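Long-range contacts in uncharacterized protein (Bacteroides eggerthii DSM 20697, PDB 4ECO), which is of unknown function but is built largely of leucine-rich repeats, a fold that commonly serves, and probably serves here, to bind other proteins: residues G81-L86 / T105-L110; D99-L104 / M203-L208; D157-I162 / S492-F497; E255-P260 / V280-G285; I518-N523 / K539-R544. One frame throughout, in Å; residues are numbered along the deposited sequence. Where two conformers were deposited one is given.

From the N terminus, contact 1 closes a short loop, pairing strand 83-87 with strand 109-111. Contact 2 opens inside that loop, at 99-104, and reaches across to 203-208, so it crosses contact 1; the two touch, partly through the Glu-106 to Lys-207 salt bridge. Contact 3 starts within the span of contact 2 and crosses it in turn, bringing the start of helix 160-168 to strand 492-494, far down the solenoid. Contact 4, joining 255-260 to 280-285, falls wholly within this long span. Contact 5 follows in series, pairing strands 517-519 and 540-542; it touches contact 3, about 8 Å away between centres, while the centre of contact 1 is about 60 Å from that of contact 5.

Contact 1 (G81-L86 / T105-L110); sequences GRVTGL and TELEVL
A parallel strand pairing of the leucine-rich repeat fold brings Gly-85 beside Val-109 and Leu-86 beside Leu-110, joining strands 83-87 and 109-111. Leu-86 N donates to Val-109 O (3.2 Å). One step back, Thr-84 O takes a nearly straight bond from Glu-108 N (2.8 Å, 172°) and a weak one from Val-109 N. On the antiparallel side, towards strand 75-77, Thr-84 and Gly-85 both face Ser-76, a classic beta bulge. The side chains of Leu-86 and Leu-110 run side by side in the same direction, CG to CD1 3.9 Å. Leu-107 CD1 fills in next to them, 3.8 Å from Val-83 CG1 and 4.0 Å from Leu-86 CB. At the polar end, Glu-106 CG lies 3.6 Å above the Arg-82 guanidinium plane, towards its rim. The long salt bridge from Arg-82 NH1 to Glu-106 OE2 (3.6 Å) works by charge alone, since the oxygen is well out of that plane; the main charged partners are Asp-31 for Arg-82 and Lys-207 for Glu-106. Helix 27-41 packs Leu-35 on Val-83, strand 75-77 runs antiparallel to strand 83-87, and strand 109-111 passes the pairing on to strand 210-214.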
# COMPACT_ATOMS: atom_id res chain seq x y z
N GLY A 81 -38.39 -12.25 -4.16
CA GLY A 81 -37.96 -12.09 -5.55
C GLY A 81 -37.61 -10.67 -5.94
O GLY A 81 -37.54 -10.36 -7.14
N ARG A 82 -37.38 -9.78 -4.95
CA ARG A 82 -37.03 -8.40 -5.25
C ARG A 82 -35.52 -8.29 -5.35
O ARG A 82 -34.80 -9.01 -4.66
CB ARG A 82 -37.63 -7.40 -4.26
CG ARG A 82 -39.10 -7.20 -4.59
CD ARG A 82 -39.66 -5.88 -4.12
NE ARG A 82 -39.20 -4.75 -4.92
CZ ARG A 82 -39.59 -3.50 -4.73
NH1 ARG A 82 -40.45 -3.21 -3.76
NH2 ARG A 82 -39.13 -2.53 -5.51
N VAL A 83 -35.04 -7.41 -6.27
CA VAL A 83 -33.63 -7.17 -6.59
C VAL A 83 -32.97 -6.47 -5.41
O VAL A 83 -33.40 -5.38 -5.05
CB VAL A 83 -33.44 -6.37 -7.91
CG1 VAL A 83 -31.96 -6.12 -8.18
CG2 VAL A 83 -34.09 -7.07 -9.09
N THR A 84 -31.93 -7.10 -4.82
CA THR A 84 -31.24 -6.52 -3.67
C THR A 84 -29.80 -6.14 -4.04
O THR A 84 -29.16 -5.38 -3.31
CB THR A 84 -31.29 -7.46 -2.45
OG1 THR A 84 -30.51 -8.64 -2.67
CG2 THR A 84 -32.70 -7.81 -2.04
N GLY A 85 -29.33 -6.59 -5.20
CA GLY A 85 -27.99 -6.29 -5.68
C GLY A 85 -27.90 -6.32 -7.17
O GLY A 85 -28.58 -7.11 -7.82
N LEU A 86 -27.11 -5.44 -7.74
CA LEU A 86 -26.98 -5.32 -9.19
C LEU A 86 -25.58 -4.85 -9.53
O LEU A 86 -25.15 -3.77 -9.11
CB LEU A 86 -28.07 -4.36 -9.74
CG LEU A 86 -27.92 -3.75 -11.14
CD1 LEU A 86 -27.67 -4.80 -12.18
CD2 LEU A 86 -29.16 -2.99 -11.54
N THR A 105 -36.11 -0.50 -5.35
CA THR A 105 -36.00 0.14 -4.03
C THR A 105 -35.44 -0.79 -2.94
O THR A 105 -35.06 -0.31 -1.86
CB THR A 105 -37.36 0.68 -3.62
OG1 THR A 105 -38.36 -0.35 -3.73
CG2 THR A 105 -37.75 1.92 -4.41
N GLU A 106 -35.34 -2.10 -3.21
CA GLU A 106 -34.82 -3.04 -2.21
C GLU A 106 -33.32 -3.20 -2.36
O GLU A 106 -32.71 -3.96 -1.60
CB GLU A 106 -35.52 -4.42 -2.30
CG GLU A 106 -37.00 -4.36 -1.97
CD GLU A 106 -37.39 -3.52 -0.76
OE1 GLU A 106 -36.79 -3.73 0.32
OE2 GLU A 106 -38.29 -2.65 -0.89
N LEU A 107 -32.74 -2.49 -3.36
CA LEU A 107 -31.32 -2.49 -3.72
C LEU A 107 -30.45 -1.99 -2.56
O LEU A 107 -30.70 -0.89 -2.02
CB LEU A 107 -31.13 -1.60 -4.95
CG LEU A 107 -30.07 -1.92 -5.98
CD1 LEU A 107 -30.09 -3.35 -6.41
CD2 LEU A 107 -30.30 -1.09 -7.20
N GLU A 108 -29.50 -2.84 -2.13
CA GLU A 108 -28.51 -2.57 -1.08
C GLU A 108 -27.16 -2.32 -1.71
O GLU A 108 -26.45 -1.43 -1.27
CB GLU A 108 -28.42 -3.72 -0.07
CG GLU A 108 -29.54 -3.83 0.95
CD GLU A 108 -29.38 -5.01 1.91
OE1 GLU A 108 -28.26 -5.21 2.44
OE2 GLU A 108 -30.38 -5.75 2.12
N VAL A 109 -26.79 -3.09 -2.74
CA VAL A 109 -25.51 -2.91 -3.43
C VAL A 109 -25.76 -2.61 -4.91
O VAL A 109 -26.67 -3.15 -5.51
CB VAL A 109 -24.53 -4.11 -3.23
CG1 VAL A 109 -24.27 -4.36 -1.73
CG2 VAL A 109 -25.03 -5.38 -3.90
N LEU A 110 -24.94 -1.72 -5.49
CA LEU A 110 -25.00 -1.31 -6.89
C LEU A 110 -23.61 -0.98 -7.43
O LEU A 110 -22.92 -0.11 -6.88
CB LEU A 110 -25.91 -0.09 -7.04
CG LEU A 110 -26.09 0.52 -8.43
CD1 LEU A 110 -26.82 -0.46 -9.40
CD2 LEU A 110 -26.87 1.81 -8.33
O HOH W 1 -35.57 -4.15 -5.75

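Contact 2 (D99-L104 / M203-L208); sequences DAIGQL and MRLTKL
Arg-204 and Leu-205 meet the 3-10 segment 99-103 at Ile-101 and Gly-102, and Leu-104 just after it, one by a polar bond and the other by apolar packing, chiefly on backbone. The polar part is a single hydrogen bond, Arg-204 NH1 to Gly-102 O at 2.6 Å with an N-H...O angle of 155°. The oxygen lies in the guanidinium plane, at its edge, whereas the nitrogen stands 42° out of the carbonyl plane. CG is anti to the backbone N (chi1 -159°) and the chain stays extended as far as NE, which carries the methylenes alongside the same carbonyl: CD is 3.3 Å from Gly-102 O. Arg-204 NE forms a salt bridge with Glu-241.

The apolar part belongs to Leu-205. Its CD2 branch lies against the backbone of 101-104, 4.0 Å from Gly-102 CA and close to the carbonyl oxygens of Ile-101 and Leu-104. The side-chain pairs stand wider apart: CD1 approaches Ile-101 CG1 at 4.3 Å, and CD2 comes within 4.4 Å of Leu-104 CB.

Local backbone bonds shape both partners. Leu-104 N donates to Ile-101 O (3.2 Å) at the end of the 3-10 segment, and Leu-208 N closes a type I turn on Leu-205 O (3.1 Å).

The sequence pattern suggests that Leu-104 and Leu-205 hold equivalent places in two leucine-rich repeat units, each in the connection preceding a strand. Helix 27-41 packs on Ile-101 and Leu-104, helix 233-238 on Arg-204, and strand 109-111 sets Leu-110 against both Ile-101 and Leu-208.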
# COMPACT_ATOMS: atom_id res chain seq x y z
N ASP A 99 -34.08 6.00 -15.85
CA ASP A 99 -34.83 6.36 -14.64
C ASP A 99 -35.50 5.15 -14.03
O ASP A 99 -35.93 5.21 -12.87
CB ASP A 99 -35.87 7.45 -14.97
CG ASP A 99 -35.28 8.64 -15.70
OD1 ASP A 99 -34.28 9.21 -15.20
OD2 ASP A 99 -35.76 8.96 -16.79
N ALA A 100 -35.57 4.03 -14.78
CA ALA A 100 -36.14 2.75 -14.37
C ALA A 100 -35.40 2.16 -13.14
O ALA A 100 -35.98 1.37 -12.39
CB ALA A 100 -36.08 1.76 -15.54
N ILE A 101 -34.14 2.60 -12.91
CA ILE A 101 -33.28 2.16 -11.82
C ILE A 101 -33.99 2.41 -10.46
O ILE A 101 -33.89 1.56 -9.57
CB ILE A 101 -31.87 2.82 -11.90
CG1 ILE A 101 -30.84 2.21 -10.93
CG2 ILE A 101 -31.87 4.34 -11.83
CD1 ILE A 101 -29.98 1.14 -11.55
N GLY A 102 -34.75 3.51 -10.36
CA GLY A 102 -35.50 3.93 -9.18
C GLY A 102 -36.58 2.98 -8.68
O GLY A 102 -37.05 3.11 -7.56
N GLN A 103 -36.96 2.00 -9.51
CA GLN A 103 -37.94 0.97 -9.20
C GLN A 103 -37.37 -0.04 -8.18
O GLN A 103 -38.11 -0.52 -7.30
CB GLN A 103 -38.38 0.25 -10.50
CG GLN A 103 -39.29 -0.98 -10.34
CD GLN A 103 -40.47 -0.78 -9.42
OE1 GLN A 103 -41.18 0.24 -9.46
NE2 GLN A 103 -40.70 -1.77 -8.58
N LEU A 104 -36.07 -0.34 -8.31
CA LEU A 104 -35.34 -1.32 -7.51
C LEU A 104 -35.05 -0.77 -6.14
O LEU A 104 -33.89 -0.59 -5.78
CB LEU A 104 -34.02 -1.69 -8.23
CG LEU A 104 -34.08 -2.09 -9.70
CD1 LEU A 104 -32.72 -2.52 -10.17
CD2 LEU A 104 -35.06 -3.19 -9.93
N MSE A 203 -31.53 8.38 -6.02
CA MSE A 203 -32.06 9.01 -4.78
C MSE A 203 -33.30 8.28 -4.23
O MSE A 203 -33.74 8.58 -3.11
CB MSE A 203 -32.48 10.46 -5.04
CG MSE A 203 -31.38 11.39 -5.50
SE MSE A 203 -32.19 13.16 -5.69
CE MSE A 203 -30.79 14.07 -6.69
N ARG A 204 -33.94 7.43 -5.06
CA ARG A 204 -35.10 6.67 -4.65
C ARG A 204 -34.68 5.41 -3.90
O ARG A 204 -35.44 4.93 -3.05
CB ARG A 204 -35.98 6.31 -5.86
CG ARG A 204 -37.42 5.99 -5.48
CD ARG A 204 -38.30 6.06 -6.70
NE ARG A 204 -39.71 5.78 -6.41
CZ ARG A 204 -40.26 4.57 -6.49
NH1 ARG A 204 -39.54 3.52 -6.85
NH2 ARG A 204 -41.55 4.41 -6.23
N LEU A 205 -33.46 4.91 -4.16
CA LEU A 205 -32.91 3.69 -3.54
C LEU A 205 -32.41 4.01 -2.13
O LEU A 205 -31.20 4.02 -1.88
CB LEU A 205 -31.80 3.07 -4.42
CG LEU A 205 -32.05 3.07 -5.94
CD1 LEU A 205 -30.82 2.65 -6.70
CD2 LEU A 205 -33.26 2.24 -6.33
N THR A 206 -33.35 4.28 -1.22
CA THR A 206 -33.06 4.69 0.16
C THR A 206 -32.44 3.55 0.99
O THR A 206 -31.99 3.82 2.10
CB THR A 206 -34.34 5.22 0.86
OG1 THR A 206 -35.33 4.20 0.93
CG2 THR A 206 -34.91 6.47 0.17
N LYS A 207 -32.37 2.31 0.45
CA LYS A 207 -31.79 1.17 1.17
C LYS A 207 -30.35 0.88 0.70
O LYS A 207 -29.68 0.01 1.28
CB LYS A 207 -32.67 -0.09 1.03
CG LYS A 207 -34.06 0.09 1.61
CD LYS A 207 -34.77 -1.22 1.86
CE LYS A 207 -36.17 -0.93 2.35
NZ LYS A 207 -36.82 -2.14 2.91
N LEU A 208 -29.86 1.64 -0.32
CA LEU A 208 -28.53 1.51 -0.92
C LEU A 208 -27.44 1.67 0.13
O LEU A 208 -27.46 2.64 0.88
CB LEU A 208 -28.34 2.53 -2.06
CG LEU A 208 -27.30 2.21 -3.15
CD1 LEU A 208 -27.63 0.90 -3.88
CD2 LEU A 208 -27.19 3.35 -4.16

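Contact 3 (D157-I162 / S492-F497); sequences DFSDLI and SIDLRF
Asp-494 is the centre of the close-packed part, held between Phe-158 and Ser-159, just before helix 160-168, and Ile-162 in its first turn. With CG anti to the backbone N (chi1 -152°), its carboxylate projects from the strand, and OD2 accepts Ser-159 N at 3.1 Å on the syn side, 27° out of the carboxylate plane. The Phe-158 ring slides past Asp-494 in the opposite direction, edge on: CD1 is 3.6 Å from Asp-494 CB, and ring and carboxylate are nearly coplanar, 16° apart. Ile-162 closes in with its tip, CD1 standing 3.7 Å from Asp-494 CB. The other carboxylate oxygen, OD1, uses its syn lone pair for Arg-496 NE (2.8 Å), a salt bridge in which OD1 lies at the guanidinium edge, close to its plane. Ser-159 CB then rests over one guanidinium face, 3.4 Å above the plane and towards the rim.

At the looser margins two waters bridge the segments. One molecule donates to Asp-157 O and accepts from Arg-496 NH1 at 2.9 Å; another links Ile-162 O to Ser-492 OG, 2.7 Å from the hydroxyl.

Ser-159 is the N-cap, its OG accepting Ile-162 N (3.3 Å) and also bonding Asp-519. The positive helix end would probably help to stabilise the nearby Asp-494 carboxylate. Ser-492, Asp-494 and Arg-496 alternate with Ile-493 and Leu-495, as outward positions do on the strand face of a leucine-rich repeat. Helix 160-168 thus lies against that face, touching strands 461-463, 492-494 and 517-519.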
# COMPACT_ATOMS: atom_id res chain seq x y z
N ASP A 157 13.00 -4.00 0.94
CA ASP A 157 14.21 -3.30 0.53
C ASP A 157 15.47 -3.82 1.21
O ASP A 157 16.57 -3.36 0.86
CB ASP A 157 14.08 -1.80 0.78
CG ASP A 157 13.21 -1.14 -0.25
OD1 ASP A 157 13.24 -1.59 -1.42
OD2 ASP A 157 12.51 -0.16 0.10
N PHE A 158 15.32 -4.78 2.15
CA PHE A 158 16.47 -5.43 2.75
C PHE A 158 17.10 -6.34 1.73
O PHE A 158 16.40 -6.88 0.87
CB PHE A 158 16.06 -6.22 3.98
CG PHE A 158 15.91 -5.39 5.21
CD1 PHE A 158 16.94 -4.57 5.65
CD2 PHE A 158 14.80 -5.55 6.03
CE1 PHE A 158 16.82 -3.84 6.83
CE2 PHE A 158 14.68 -4.83 7.21
CZ PHE A 158 15.69 -3.97 7.59
N SER A 159 18.41 -6.55 1.82
CA SER A 159 19.14 -7.41 0.90
C SER A 159 18.67 -8.85 1.05
O SER A 159 18.13 -9.24 2.10
CB SER A 159 20.63 -7.32 1.16
OG SER A 159 20.99 -7.88 2.41
N ASP A 160 18.91 -9.66 0.01
CA ASP A 160 18.56 -11.06 0.04
C ASP A 160 19.19 -11.72 1.24
O ASP A 160 18.48 -12.43 1.95
CB ASP A 160 18.96 -11.74 -1.27
CG ASP A 160 18.03 -11.35 -2.40
OD1 ASP A 160 16.81 -11.11 -2.13
OD2 ASP A 160 18.50 -11.27 -3.55
N LEU A 161 20.46 -11.36 1.57
CA LEU A 161 21.17 -11.91 2.74
C LEU A 161 20.36 -11.66 4.02
O LEU A 161 20.01 -12.62 4.73
CB LEU A 161 22.58 -11.30 2.85
CG LEU A 161 23.39 -11.57 4.12
CD1 LEU A 161 23.71 -13.02 4.27
CD2 LEU A 161 24.68 -10.89 4.07
N ILE A 162 19.99 -10.39 4.26
CA ILE A 162 19.26 -9.98 5.46
C ILE A 162 17.86 -10.61 5.46
O ILE A 162 17.48 -11.18 6.49
CB ILE A 162 19.27 -8.44 5.60
CG1 ILE A 162 20.67 -8.03 6.09
CG2 ILE A 162 18.20 -7.96 6.59
CD1 ILE A 162 20.94 -6.71 6.08
N SER A 492 18.82 -6.88 12.74
CA SER A 492 19.13 -6.71 11.31
C SER A 492 19.62 -5.30 11.01
O SER A 492 18.97 -4.33 11.39
CB SER A 492 17.93 -7.05 10.42
OG SER A 492 17.51 -8.40 10.55
N ILE A 493 20.79 -5.18 10.36
CA ILE A 493 21.39 -3.91 9.98
C ILE A 493 21.82 -3.97 8.50
O ILE A 493 22.72 -4.73 8.16
CB ILE A 493 22.57 -3.51 10.90
CG1 ILE A 493 22.23 -3.71 12.42
CG2 ILE A 493 23.00 -2.07 10.60
CD1 ILE A 493 23.39 -3.41 13.38
N ASP A 494 21.16 -3.16 7.64
CA ASP A 494 21.49 -3.02 6.23
C ASP A 494 22.20 -1.71 6.02
O ASP A 494 21.63 -0.64 6.26
CB ASP A 494 20.26 -3.11 5.34
CG ASP A 494 20.54 -3.63 3.94
OD1 ASP A 494 21.68 -3.50 3.48
OD2 ASP A 494 19.59 -4.13 3.30
N LEU A 495 23.49 -1.79 5.67
CA LEU A 495 24.35 -0.63 5.46
C LEU A 495 24.99 -0.65 4.07
O LEU A 495 25.97 0.08 3.84
CB LEU A 495 25.43 -0.55 6.56
CG LEU A 495 24.93 -0.13 7.94
CD1 LEU A 495 25.86 -0.61 9.01
CD2 LEU A 495 24.68 1.38 8.01
N ARG A 496 24.41 -1.42 3.13
CA ARG A 496 24.91 -1.48 1.76
C ARG A 496 24.94 -0.10 1.12
O ARG A 496 24.15 0.78 1.49
CB ARG A 496 24.06 -2.41 0.87
CG ARG A 496 24.11 -3.91 1.15
CD ARG A 496 23.00 -4.58 0.37
NE ARG A 496 21.70 -4.01 0.77
CZ ARG A 496 20.62 -3.95 0.00
NH1 ARG A 496 20.63 -4.46 -1.22
NH2 ARG A 496 19.50 -3.41 0.46
N PHE A 497 25.82 0.07 0.13
CA PHE A 497 25.91 1.28 -0.67
C PHE A 497 26.06 2.51 0.17
O PHE A 497 25.20 3.40 0.17
CB PHE A 497 24.70 1.45 -1.61
CG PHE A 497 24.58 0.31 -2.56
CD1 PHE A 497 25.38 0.25 -3.70
CD2 PHE A 497 23.72 -0.75 -2.29
CE1 PHE A 497 25.30 -0.84 -4.56
CE2 PHE A 497 23.65 -1.84 -3.16
CZ PHE A 497 24.44 -1.88 -4.28
O HOH W 2 17.87 -4.03 -2.06
O HOH W 3 18.85 -10.38 9.27

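Contact 4 (E255-P260 / V280-G285); sequences EVYNCP and VACNRG
With CG anti to the carbonyl carbon (chi1 -62°), Asn-283 turns its amide towards the backbone of 255-260 and holds it at two points. ND2 donates to Val-256 O at 3.0 Å, an almost straight bond (170°) with the oxygen in the amide plane. OD1 points the other way along the backbone and accepts Cys-259 N at 2.9 Å, the donor lying nearly along the C=O axis. Between the two amide bonds Asn-258 N donates to Ala-281 O (3.0 Å). The sequence pattern suggests that Asn-283 is the asparagine that follows the strand in a leucine-rich repeat unit, a residue that classically bonds the backbone of adjacent turns, here that of the preceding one. Beyond it Tyr-257 sets the CD1 side of its ring 3.8 Å from Ala-281 CB. Cys-282 SG approaches the same ring obliquely, 4.3 Å from the centroid and 40° off the normal, while Cys-282 CB abuts Asn-258 CB at 3.5 Å. Phe-149 and Tyr-145 of helix 144-149 pack on Tyr-257 and Ala-281. A water donates to both Asn-258 OD1 and Cys-282 O, 2.7 Å from the latter; Asn-258 OD1 also accepts from Gly-189 N.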
# COMPACT_ATOMS: atom_id res chain seq x y z
N GLU A 255 -17.71 4.65 -4.57
CA GLU A 255 -16.51 4.66 -5.40
C GLU A 255 -16.81 5.28 -6.78
O GLU A 255 -17.79 4.90 -7.43
CB GLU A 255 -15.94 3.26 -5.55
CG GLU A 255 -14.83 3.19 -6.59
CD GLU A 255 -14.08 1.88 -6.69
OE1 GLU A 255 -13.30 1.56 -5.76
OE2 GLU A 255 -14.23 1.19 -7.72
N VAL A 256 -15.99 6.27 -7.17
CA VAL A 256 -15.98 6.95 -8.48
C VAL A 256 -14.52 6.87 -8.94
O VAL A 256 -13.72 7.75 -8.64
CB VAL A 256 -16.55 8.39 -8.45
CG1 VAL A 256 -16.86 8.85 -9.87
CG2 VAL A 256 -17.79 8.48 -7.58
N TYR A 257 -14.16 5.75 -9.55
CA TYR A 257 -12.77 5.41 -9.86
C TYR A 257 -12.47 5.43 -11.33
O TYR A 257 -13.21 4.87 -12.13
CB TYR A 257 -12.49 4.00 -9.30
CG TYR A 257 -11.16 3.38 -9.67
CD1 TYR A 257 -10.04 3.57 -8.87
CD2 TYR A 257 -11.06 2.50 -10.75
CE1 TYR A 257 -8.83 2.94 -9.17
CE2 TYR A 257 -9.84 1.90 -11.07
CZ TYR A 257 -8.74 2.10 -10.27
OH TYR A 257 -7.54 1.48 -10.56
N ASN A 258 -11.31 6.00 -11.67
CA ASN A 258 -10.75 6.06 -13.02
C ASN A 258 -11.81 6.47 -14.06
O ASN A 258 -12.16 5.68 -14.94
CB ASN A 258 -10.12 4.71 -13.37
CG ASN A 258 -9.30 4.67 -14.62
OD1 ASN A 258 -8.79 5.69 -15.09
ND2 ASN A 258 -9.16 3.50 -15.18
N CYS A 259 -12.36 7.69 -13.92
CA CYS A 259 -13.31 8.22 -14.90
C CYS A 259 -12.60 9.42 -15.56
O CYS A 259 -12.54 10.52 -14.99
CB CYS A 259 -14.65 8.57 -14.26
SG CYS A 259 -15.51 7.14 -13.54
N PRO A 260 -11.90 9.14 -16.70
CA PRO A 260 -11.01 10.15 -17.31
C PRO A 260 -11.65 11.44 -17.77
O PRO A 260 -10.91 12.44 -17.90
CB PRO A 260 -10.44 9.42 -18.52
CG PRO A 260 -11.38 8.34 -18.81
CD PRO A 260 -11.82 7.87 -17.45
N VAL A 280 -11.92 7.79 -4.82
CA VAL A 280 -11.94 8.74 -5.94
C VAL A 280 -10.56 8.72 -6.62
O VAL A 280 -10.09 9.74 -7.14
CB VAL A 280 -12.39 10.19 -5.53
CG1 VAL A 280 -13.90 10.25 -5.31
CG2 VAL A 280 -11.63 10.70 -4.30
N ALA A 281 -9.94 7.53 -6.64
CA ALA A 281 -8.62 7.34 -7.24
C ALA A 281 -8.70 7.33 -8.79
O ALA A 281 -9.76 7.03 -9.36
CB ALA A 281 -8.02 6.04 -6.75
N CYS A 282 -7.59 7.68 -9.46
CA CYS A 282 -7.36 7.70 -10.92
C CYS A 282 -8.18 8.73 -11.65
O CYS A 282 -8.34 8.57 -12.87
CB CYS A 282 -7.57 6.33 -11.57
SG CYS A 282 -6.44 5.04 -11.02
N ASN A 283 -8.65 9.79 -11.00
CA ASN A 283 -9.39 10.81 -11.75
C ASN A 283 -8.44 11.96 -12.10
O ASN A 283 -8.51 13.06 -11.54
CB ASN A 283 -10.59 11.26 -10.96
CG ASN A 283 -11.58 10.15 -10.71
OD1 ASN A 283 -11.99 9.43 -11.63
ND2 ASN A 283 -12.00 10.02 -9.46
N ARG A 284 -7.50 11.67 -13.03
CA ARG A 284 -6.45 12.58 -13.44
C ARG A 284 -6.91 13.62 -14.44
O ARG A 284 -6.12 14.50 -14.77
CB ARG A 284 -5.26 11.83 -13.98
CG ARG A 284 -4.25 11.65 -12.87
CD ARG A 284 -3.09 10.78 -13.26
NE ARG A 284 -2.18 10.65 -12.13
CZ ARG A 284 -1.12 9.87 -12.10
NH1 ARG A 284 -0.81 9.12 -13.15
NH2 ARG A 284 -0.37 9.81 -11.00
N GLY A 285 -8.19 13.59 -14.82
CA GLY A 285 -8.78 14.64 -15.64
C GLY A 285 -9.07 15.86 -14.79
O GLY A 285 -9.21 16.98 -15.31
O HOH W 4 -8.77 8.35 -15.50
O HOH W 5 -10.85 12.64 -14.15

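Contact 5 (I518-N523 / K539-R544); sequences IDLSYN and KGFGIR
Leu-520 can be traced outward from the backbone against Gly-542, Phe-541 and Ile-543. Its N donates to Gly-542 O at 2.7 Å, and CB is 3.4 Å from that same oxygen while nearing Ile-543 CD1 (4.0 Å). CG, anti to the carbonyl carbon (chi1 -54°), is still 4.1 Å from Gly-542 O. From there CD1 reaches the apolar interior, 3.7 Å from Phe-541 CZ and 3.9 Å from Ile-543 CD1. Leucine and phenylalanine cross at a slant, whereas Leu-520 and Ile-543 run alongside in one direction; Ile-518 adds CG2 at 3.4 Å from Phe-541 CD2. On the other face Asp-519, with Ser-521 after the strand, makes a polar cluster beside Gly-542. Ser-521 OG accepts Arg-544 N at 3.0 Å and donates to Asp-519 OD1, which also takes Ser-521 N in an Asx turn, so one carboxylate oxygen grips both serine groups. Backbone bonds of the parallel pairing, Ile-518 N to Gly-540 O and Gly-542 N to Ile-518 O, complete this rung of the leucine-rich repeat solenoid. Strand 517-519 pairs on its other side with strand 492-494, strand 540-542 with 570-572, and helix 160-168 touches Asp-519 with Leu-161 and Ile-162.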
# COMPACT_ATOMS: atom_id res chain seq x y z
N ILE A 518 23.87 -8.66 9.15
CA ILE A 518 24.49 -7.39 8.85
C ILE A 518 25.02 -7.44 7.40
O ILE A 518 25.70 -8.40 7.00
CB ILE A 518 25.56 -6.97 9.89
CG1 ILE A 518 26.07 -5.52 9.63
CG2 ILE A 518 26.68 -7.99 10.05
CD1 ILE A 518 26.63 -4.82 10.85
N ASP A 519 24.67 -6.41 6.60
CA ASP A 519 25.16 -6.35 5.24
C ASP A 519 25.91 -5.04 5.02
O ASP A 519 25.33 -3.98 5.03
CB ASP A 519 24.06 -6.53 4.21
CG ASP A 519 24.56 -7.03 2.86
OD1 ASP A 519 25.73 -6.73 2.51
OD2 ASP A 519 23.78 -7.71 2.15
N LEU A 520 27.21 -5.15 4.87
CA LEU A 520 28.12 -4.03 4.63
C LEU A 520 28.63 -4.05 3.18
O LEU A 520 29.64 -3.41 2.87
CB LEU A 520 29.32 -4.11 5.62
CG LEU A 520 28.99 -4.19 7.12
CD1 LEU A 520 30.18 -4.63 7.89
CD2 LEU A 520 28.45 -2.87 7.64
N SER A 521 27.93 -4.78 2.29
CA SER A 521 28.32 -4.87 0.90
C SER A 521 28.25 -3.51 0.24
O SER A 521 27.34 -2.72 0.54
CB SER A 521 27.45 -5.87 0.15
OG SER A 521 27.72 -7.19 0.57
N TYR A 522 29.26 -3.22 -0.63
CA TYR A 522 29.38 -1.96 -1.38
C TYR A 522 29.70 -0.82 -0.43
O TYR A 522 28.91 0.10 -0.24
CB TYR A 522 28.12 -1.66 -2.20
CG TYR A 522 27.90 -2.69 -3.26
CD1 TYR A 522 28.51 -2.58 -4.50
CD2 TYR A 522 27.08 -3.80 -3.03
CE1 TYR A 522 28.29 -3.52 -5.51
CE2 TYR A 522 26.86 -4.75 -4.03
CZ TYR A 522 27.50 -4.62 -5.26
OH TYR A 522 27.34 -5.52 -6.29
N ASN A 523 30.88 -0.90 0.16
CA ASN A 523 31.39 0.07 1.09
C ASN A 523 32.90 0.25 0.85
O ASN A 523 33.39 -0.12 -0.22
CB ASN A 523 31.04 -0.31 2.53
CG ASN A 523 29.71 0.27 2.95
OD1 ASN A 523 29.58 1.48 3.13
ND2 ASN A 523 28.70 -0.57 3.10
N LYS A 539 23.93 -14.91 12.00
CA LYS A 539 23.66 -15.92 10.99
C LYS A 539 24.25 -15.54 9.62
O LYS A 539 24.68 -16.43 8.89
CB LYS A 539 22.15 -16.13 10.84
CG LYS A 539 21.65 -17.51 11.27
CD LYS A 539 20.21 -17.74 10.82
CE LYS A 539 19.21 -17.13 11.76
NZ LYS A 539 17.90 -16.90 11.10
N GLY A 540 24.25 -14.25 9.28
CA GLY A 540 24.77 -13.79 7.99
C GLY A 540 25.56 -12.50 8.00
O GLY A 540 25.21 -11.54 8.69
N PHE A 541 26.62 -12.46 7.17
CA PHE A 541 27.54 -11.34 7.02
C PHE A 541 27.85 -11.09 5.55
O PHE A 541 28.23 -12.03 4.83
CB PHE A 541 28.85 -11.62 7.80
CG PHE A 541 29.68 -10.40 8.07
CD1 PHE A 541 30.58 -9.93 7.12
CD2 PHE A 541 29.56 -9.72 9.27
CE1 PHE A 541 31.34 -8.78 7.37
CE2 PHE A 541 30.33 -8.56 9.53
CZ PHE A 541 31.23 -8.11 8.58
N GLY A 542 27.69 -9.85 5.11
CA GLY A 542 27.94 -9.42 3.75
C GLY A 542 28.96 -8.30 3.71
O GLY A 542 28.82 -7.31 4.44
N ILE A 543 30.02 -8.47 2.90
CA ILE A 543 31.09 -7.49 2.77
C ILE A 543 31.61 -7.55 1.31
O ILE A 543 32.79 -7.33 1.05
CB ILE A 543 32.20 -7.66 3.87
CG1 ILE A 543 33.11 -6.41 4.04
CG2 ILE A 543 32.98 -9.02 3.85
CD1 ILE A 543 32.92 -5.75 5.30
N ARG A 544 30.69 -7.81 0.37
CA ARG A 544 30.96 -7.85 -1.06
C ARG A 544 31.35 -6.46 -1.61
O ARG A 544 30.99 -5.44 -1.02
CB ARG A 544 29.73 -8.35 -1.81
CG ARG A 544 29.62 -9.86 -1.99
CD ARG A 544 28.49 -10.24 -2.96
NE ARG A 544 28.57 -9.46 -4.21
CZ ARG A 544 29.23 -9.83 -5.30
NH1 ARG A 544 29.84 -11.00 -5.34
NH2 ARG A 544 29.27 -9.04 -6.35